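Long-range contact in L-asparaginase 1 (Escherichia coli, PDB 6NXC), which hydrolyses L-asparagine to L-aspartate and ammonium as a homotetramer activated by asparagine bound at a second, allosteric site: residues A318-L332 / K344-P356. The protein carries 1 engineered substitution. Numbering follows the deposited sequence.
Sequences ADMTVEATLTKLHYL and KAMSQNLRGELTP. With ASN (asparagine), chain O.
Lys328 NZ is gripped by Glu353 OE1 in a salt bridge (2.7 Å), by Gln348 O, which it meets nearly head-on (2.7 Å), by Met346 O from above the carbonyl plane, and weakly by Ala345 O. With CG anti to the backbone N (chi1 -163°) and every later torsion extended, the lysine reaches from helix 322-333 to the backbone carbonyls of Ala345-Gln348. Glu353 OE1 gives the lysine its anti lone pair and also takes Leu350 N (3.0 Å), while Arg351 N binds OE2, so the carboxylate is fixed within its own loop. Met346, bent at chi2 and chi3, slides past Lys328 as a knob among Thr325, Lys328, Leu329 and Leu332; its SD lies 3.4 Å from Leu332 CD1. At the other end, Asp319 receives Thr355 N on OD1 (2.9 Å) and Thr355 OG1 on OD2 (2.7 Å), both on syn lone pairs, and Arg180 adds a salt bridge. A methionine in place of Lys328 would probably leave Glu353 without its countercharge and three carbonyls without their shared donor. Buried charge thus ties the C-terminal tail to the helix whose first turn, through Val322 N, holds the asparagine in the allosteric site.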
loop_
_atom_site.group_PDB
_atom_site.type_symbol
_atom_site.label_atom_id
_atom_site.label_comp_id
_atom_site.label_asym_id
_atom_site.label_seq_id
_atom_site.Cartn_x
_atom_site.Cartn_y
_atom_site.Cartn_z
ATOM N N ALA B 318 -19.157 7.055 -14.905
ATOM C CA ALA B 318 -18.759 5.805 -14.247
ATOM C C ALA B 318 -17.420 6.078 -13.530
ATOM O O ALA B 318 -17.358 7.089 -12.753
ATOM C CB ALA B 318 -18.769 4.643 -15.245
ATOM N N ASP B 319 -16.435 5.206 -13.693
ATOM C CA ASP B 319 -15.121 5.316 -12.981
ATOM C C ASP B 319 -14.055 5.838 -13.971
ATOM O O ASP B 319 -12.912 5.589 -13.709
ATOM C CB ASP B 319 -14.748 3.951 -12.431
ATOM C CG ASP B 319 -14.698 2.789 -13.415
ATOM O OD1 ASP B 319 -15.369 2.830 -14.515
ATOM O OD2 ASP B 319 -14.123 1.734 -13.004
ATOM N N MET B 320 -14.408 6.563 -15.049
ATOM C CA MET B 320 -13.366 7.108 -15.950
ATOM C C MET B 320 -12.518 8.157 -15.255
ATOM O O MET B 320 -13.037 9.023 -14.510
ATOM C CB MET B 320 -13.958 7.710 -17.217
ATOM C CG MET B 320 -14.556 6.663 -18.062
ATOM S SD MET B 320 -15.019 7.324 -19.763
ATOM C CE MET B 320 -16.382 8.381 -19.322
ATOM N N THR B 321 -11.261 8.169 -15.649
ATOM C CA THR B 321 -10.329 9.266 -15.315
ATOM C C THR B 321 -10.683 10.480 -16.194
ATOM O O THR B 321 -11.387 10.438 -17.245
ATOM C CB THR B 321 -8.895 8.825 -15.620
ATOM O OG1 THR B 321 -8.896 8.571 -17.041
ATOM C CG2 THR B 321 -8.456 7.563 -14.886
ATOM N N VAL B 322 -10.232 11.651 -15.787
ATOM C CA VAL B 322 -10.366 12.864 -16.609
ATOM C C VAL B 322 -9.603 12.711 -17.906
ATOM O O VAL B 322 -10.113 13.068 -18.985
ATOM C CB VAL B 322 -9.803 14.071 -15.844
ATOM C CG1 VAL B 322 -9.698 15.305 -16.725
ATOM C CG2 VAL B 322 -10.652 14.342 -14.635
ATOM N N GLU B 323 -8.455 12.017 -17.821
ATOM C CA GLU B 323 -7.626 11.752 -19.021
ATOM C C GLU B 323 -8.464 10.960 -20.033
ATOM O O GLU B 323 -8.415 11.273 -21.227
ATOM C CB GLU B 323 -6.328 11.003 -18.628
ATOM C CG GLU B 323 -5.439 11.891 -17.799
ATOM C CD GLU B 323 -5.614 11.786 -16.282
ATOM O OE1 GLU B 323 -4.576 12.042 -15.583
ATOM O OE2 GLU B 323 -6.775 11.504 -15.734
ATOM N N ALA B 324 -9.072 9.887 -19.586
ATOM C CA ALA B 324 -9.847 9.047 -20.496
ATOM C C ALA B 324 -11.074 9.836 -21.015
ATOM O O ALA B 324 -11.495 9.696 -22.190
ATOM C CB ALA B 324 -10.266 7.767 -19.834
ATOM N N THR B 325 -11.778 10.521 -20.113
ATOM C CA THR B 325 -13.000 11.284 -20.499
ATOM C C THR B 325 -12.697 12.401 -21.554
ATOM O O THR B 325 -13.430 12.563 -22.580
ATOM C CB THR B 325 -13.661 11.890 -19.247
ATOM O OG1 THR B 325 -13.968 10.745 -18.422
ATOM C CG2 THR B 325 -14.919 12.634 -19.616
ATOM N N LEU B 326 -11.661 13.215 -21.335
ATOM C CA LEU B 326 -11.238 14.257 -22.240
ATOM C C LEU B 326 -10.978 13.630 -23.612
ATOM O O LEU B 326 -11.470 14.204 -24.631
ATOM C CB LEU B 326 -10.000 14.971 -21.670
ATOM C CG LEU B 326 -9.591 16.133 -22.540
ATOM C CD1 LEU B 326 -10.555 17.298 -22.367
ATOM C CD2 LEU B 326 -8.163 16.562 -22.362
ATOM N N THR B 327 -10.143 12.548 -23.651
ATOM C CA THR B 327 -9.710 12.018 -24.940
ATOM C C THR B 327 -10.930 11.348 -25.587
ATOM O O THR B 327 -11.028 11.401 -26.759
ATOM C CB THR B 327 -8.441 11.196 -24.805
ATOM O OG1 THR B 327 -8.775 10.142 -23.909
ATOM C CG2 THR B 327 -7.324 12.032 -24.270
ATOM N N LYS B 328 -11.827 10.691 -24.824
ATOM C CA LYS B 328 -12.995 10.007 -25.352
ATOM C C LYS B 328 -13.917 11.053 -26.020
ATOM O O LYS B 328 -14.480 10.779 -27.086
ATOM C CB LYS B 328 -13.763 9.304 -24.239
ATOM C CG LYS B 328 -14.750 8.242 -24.715
ATOM C CD LYS B 328 -15.346 7.499 -23.536
ATOM C CE LYS B 328 -16.315 6.461 -23.961
ATOM N NZ LYS B 328 -16.854 5.733 -22.790
ATOM N N LEU B 329 -14.062 12.242 -25.392
ATOM C CA LEU B 329 -14.941 13.325 -25.975
ATOM C C LEU B 329 -14.295 13.820 -27.269
ATOM O O LEU B 329 -14.996 13.964 -28.224
ATOM C CB LEU B 329 -15.087 14.459 -24.984
ATOM C CG LEU B 329 -16.053 14.110 -23.868
ATOM C CD1 LEU B 329 -15.877 15.091 -22.743
ATOM C CD2 LEU B 329 -17.467 14.148 -24.436
ATOM N N HIS B 330 -12.982 14.055 -27.275
ATOM C CA HIS B 330 -12.210 14.456 -28.487
ATOM C C HIS B 330 -12.488 13.452 -29.564
ATOM O O HIS B 330 -12.842 13.842 -30.741
ATOM C CB HIS B 330 -10.717 14.588 -28.293
ATOM C CG HIS B 330 -10.359 15.931 -27.708
ATOM N ND1 HIS B 330 -10.082 17.017 -28.521
ATOM C CD2 HIS B 330 -10.129 16.339 -26.460
ATOM C CE1 HIS B 330 -9.796 18.034 -27.746
ATOM N NE2 HIS B 330 -9.783 17.641 -26.497
ATOM N N TYR B 331 -12.435 12.154 -29.203
ATOM C CA TYR B 331 -12.646 11.100 -30.202
ATOM C C TYR B 331 -14.090 11.121 -30.742
ATOM O O TYR B 331 -14.287 11.223 -31.954
ATOM C CB TYR B 331 -12.281 9.736 -29.573
ATOM C CG TYR B 331 -12.848 8.560 -30.312
ATOM C CD1 TYR B 331 -12.363 8.186 -31.533
ATOM C CD2 TYR B 331 -13.863 7.820 -29.774
ATOM C CE1 TYR B 331 -12.856 7.090 -32.221
ATOM C CE2 TYR B 331 -14.401 6.750 -30.447
ATOM C CZ TYR B 331 -13.913 6.397 -31.694
ATOM O OH TYR B 331 -14.490 5.345 -32.290
ATOM N N LEU B 332 -15.071 11.122 -29.866
ATOM C CA LEU B 332 -16.471 11.001 -30.307
ATOM C C LEU B 332 -16.917 12.287 -31.018
ATOM O O LEU B 332 -17.618 12.124 -32.056
ATOM C CB LEU B 332 -17.350 10.725 -29.073
ATOM C CG LEU B 332 -17.232 9.328 -28.496
ATOM C CD1 LEU B 332 -17.928 9.306 -27.161
ATOM C CD2 LEU B 332 -17.787 8.239 -29.428
ATOM N N LYS B 344 -24.768 8.693 -25.393
ATOM C CA LYS B 344 -24.940 7.269 -25.033
ATOM C C LYS B 344 -23.550 6.605 -24.958
ATOM O O LYS B 344 -23.324 5.753 -24.105
ATOM C CB LYS B 344 -25.847 6.585 -26.070
ATOM C CG LYS B 344 -25.694 5.079 -26.181
ATOM C CD LYS B 344 -26.916 4.380 -26.813
ATOM C CE LYS B 344 -27.240 3.057 -26.148
ATOM N NZ LYS B 344 -28.214 2.282 -26.953
ATOM N N ALA B 345 -22.686 6.904 -25.907
ATOM C CA ALA B 345 -21.375 6.246 -26.068
ATOM C C ALA B 345 -20.482 6.659 -24.885
ATOM O O ALA B 345 -19.626 5.810 -24.468
ATOM C CB ALA B 345 -20.682 6.668 -27.356
ATOM N N MET B 346 -20.699 7.828 -24.330
ATOM C CA MET B 346 -19.813 8.284 -23.238
ATOM C C MET B 346 -19.990 7.352 -22.025
ATOM O O MET B 346 -19.018 7.141 -21.323
ATOM C CB MET B 346 -20.071 9.749 -22.850
ATOM C CG MET B 346 -19.416 10.700 -23.771
ATOM S SD MET B 346 -17.633 10.466 -23.953
ATOM C CE MET B 346 -17.090 10.944 -22.307
ATOM N N SER B 347 -21.123 6.708 -21.802
ATOM C CA SER B 347 -21.196 5.795 -20.626
ATOM C C SER B 347 -21.021 4.324 -21.036
ATOM O O SER B 347 -21.227 3.443 -20.209
ATOM C CB SER B 347 -22.503 6.005 -19.886
ATOM O OG SER B 347 -23.570 5.720 -20.756
ATOM N N GLN B 348 -20.622 4.034 -22.252
ATOM C CA GLN B 348 -20.427 2.669 -22.798
ATOM C C GLN B 348 -18.931 2.355 -22.712
ATOM O O GLN B 348 -18.078 3.316 -22.805
ATOM C CB GLN B 348 -20.935 2.545 -24.223
ATOM C CG GLN B 348 -22.441 2.562 -24.437
ATOM C CD GLN B 348 -22.823 2.366 -25.901
ATOM O OE1 GLN B 348 -23.897 1.855 -26.198
ATOM N NE2 GLN B 348 -21.980 2.755 -26.851
ATOM N N ASN B 349 -18.554 1.126 -22.413
ATOM C CA ASN B 349 -17.125 0.760 -22.386
ATOM C C ASN B 349 -16.662 0.537 -23.813
ATOM O O ASN B 349 -16.886 -0.577 -24.346
ATOM C CB ASN B 349 -16.907 -0.488 -21.524
ATOM C CG ASN B 349 -15.495 -1.008 -21.516
ATOM O OD1 ASN B 349 -14.565 -0.187 -21.507
ATOM N ND2 ASN B 349 -15.330 -2.296 -21.213
ATOM N N LEU B 350 -15.915 1.476 -24.390
ATOM C CA LEU B 350 -15.479 1.396 -25.814
ATOM C C LEU B 350 -14.137 0.667 -25.944
ATOM O O LEU B 350 -13.938 -0.020 -26.984
ATOM C CB LEU B 350 -15.391 2.817 -26.398
ATOM C CG LEU B 350 -16.690 3.606 -26.432
ATOM C CD1 LEU B 350 -16.489 4.904 -27.216
ATOM C CD2 LEU B 350 -17.825 2.802 -27.068
ATOM N N ARG B 351 -13.229 0.786 -24.961
ATOM C CA ARG B 351 -11.801 0.436 -25.063
ATOM C C ARG B 351 -11.227 -0.035 -23.732
ATOM O O ARG B 351 -10.021 -0.168 -23.677
ATOM C CB ARG B 351 -10.966 1.616 -25.567
ATOM C CG ARG B 351 -11.342 2.078 -26.974
ATOM C CD ARG B 351 -10.811 1.140 -28.085
ATOM N NE ARG B 351 -10.887 1.893 -29.340
ATOM C CZ ARG B 351 -11.981 2.029 -30.090
ATOM N NH1 ARG B 351 -13.082 1.355 -29.813
ATOM N NH2 ARG B 351 -11.994 2.851 -31.131
ATOM N N GLY B 352 -12.078 -0.371 -22.761
ATOM C CA GLY B 352 -11.561 -0.798 -21.452
ATOM C C GLY B 352 -11.399 0.326 -20.452
ATOM O O GLY B 352 -10.878 0.032 -19.393
ATOM N N GLU B 353 -11.934 1.481 -20.762
ATOM C CA GLU B 353 -11.769 2.721 -19.966
ATOM C C GLU B 353 -12.724 2.805 -18.810
ATOM O O GLU B 353 -12.484 3.603 -17.880
ATOM C CB GLU B 353 -11.930 4.005 -20.778
ATOM C CG GLU B 353 -13.309 4.310 -21.211
ATOM C CD GLU B 353 -13.768 3.533 -22.447
ATOM O OE1 GLU B 353 -14.924 3.882 -22.889
ATOM O OE2 GLU B 353 -13.033 2.628 -22.950
ATOM N N LEU B 354 -13.758 2.007 -18.803
ATOM C CA LEU B 354 -14.758 2.114 -17.746
ATOM C C LEU B 354 -15.364 0.731 -17.452
ATOM O O LEU B 354 -15.291 -0.191 -18.329
ATOM C CB LEU B 354 -15.764 3.197 -18.115
ATOM C CG LEU B 354 -16.956 2.971 -19.019
ATOM C CD1 LEU B 354 -18.015 1.938 -18.481
ATOM C CD2 LEU B 354 -17.737 4.275 -19.104
ATOM N N THR B 355 -15.834 0.580 -16.236
ATOM C CA THR B 355 -16.353 -0.711 -15.732
ATOM C C THR B 355 -17.897 -0.670 -15.854
ATOM O O THR B 355 -18.571 0.150 -15.224
ATOM C CB THR B 355 -15.986 -0.880 -14.245
ATOM O OG1 THR B 355 -14.562 -0.662 -14.087
ATOM C CG2 THR B 355 -16.426 -2.240 -13.771
ATOM N N PRO B 356 -18.495 -1.511 -16.698
ATOM C CA PRO B 356 -19.948 -1.457 -16.853
ATOM C C PRO B 356 -20.700 -1.883 -15.578
ATOM O O PRO B 356 -20.149 -2.642 -14.887
ATOM C CB PRO B 356 -20.196 -2.458 -17.988
ATOM C CG PRO B 356 -18.864 -2.572 -18.718
ATOM C CD PRO B 356 -17.817 -2.448 -17.635
HETATM N N ASN O . -10.376 11.779 -10.856
HETATM C CA ASN O . -9.035 12.455 -10.570
HETATM C C ASN O . -9.068 13.872 -11.154
HETATM O O ASN O . -10.266 14.381 -11.224
HETATM C CB ASN O . -7.883 11.614 -11.143
HETATM C CG ASN O . -7.862 11.546 -12.665
HETATM O OD1 ASN O . -8.896 11.671 -13.294
HETATM N ND2 ASN O . -6.700 11.477 -13.270
HETATM O OXT ASN O . -7.954 14.469 -11.552
HETATM O O HOH W 1 -10.618 5.469 -17.183
#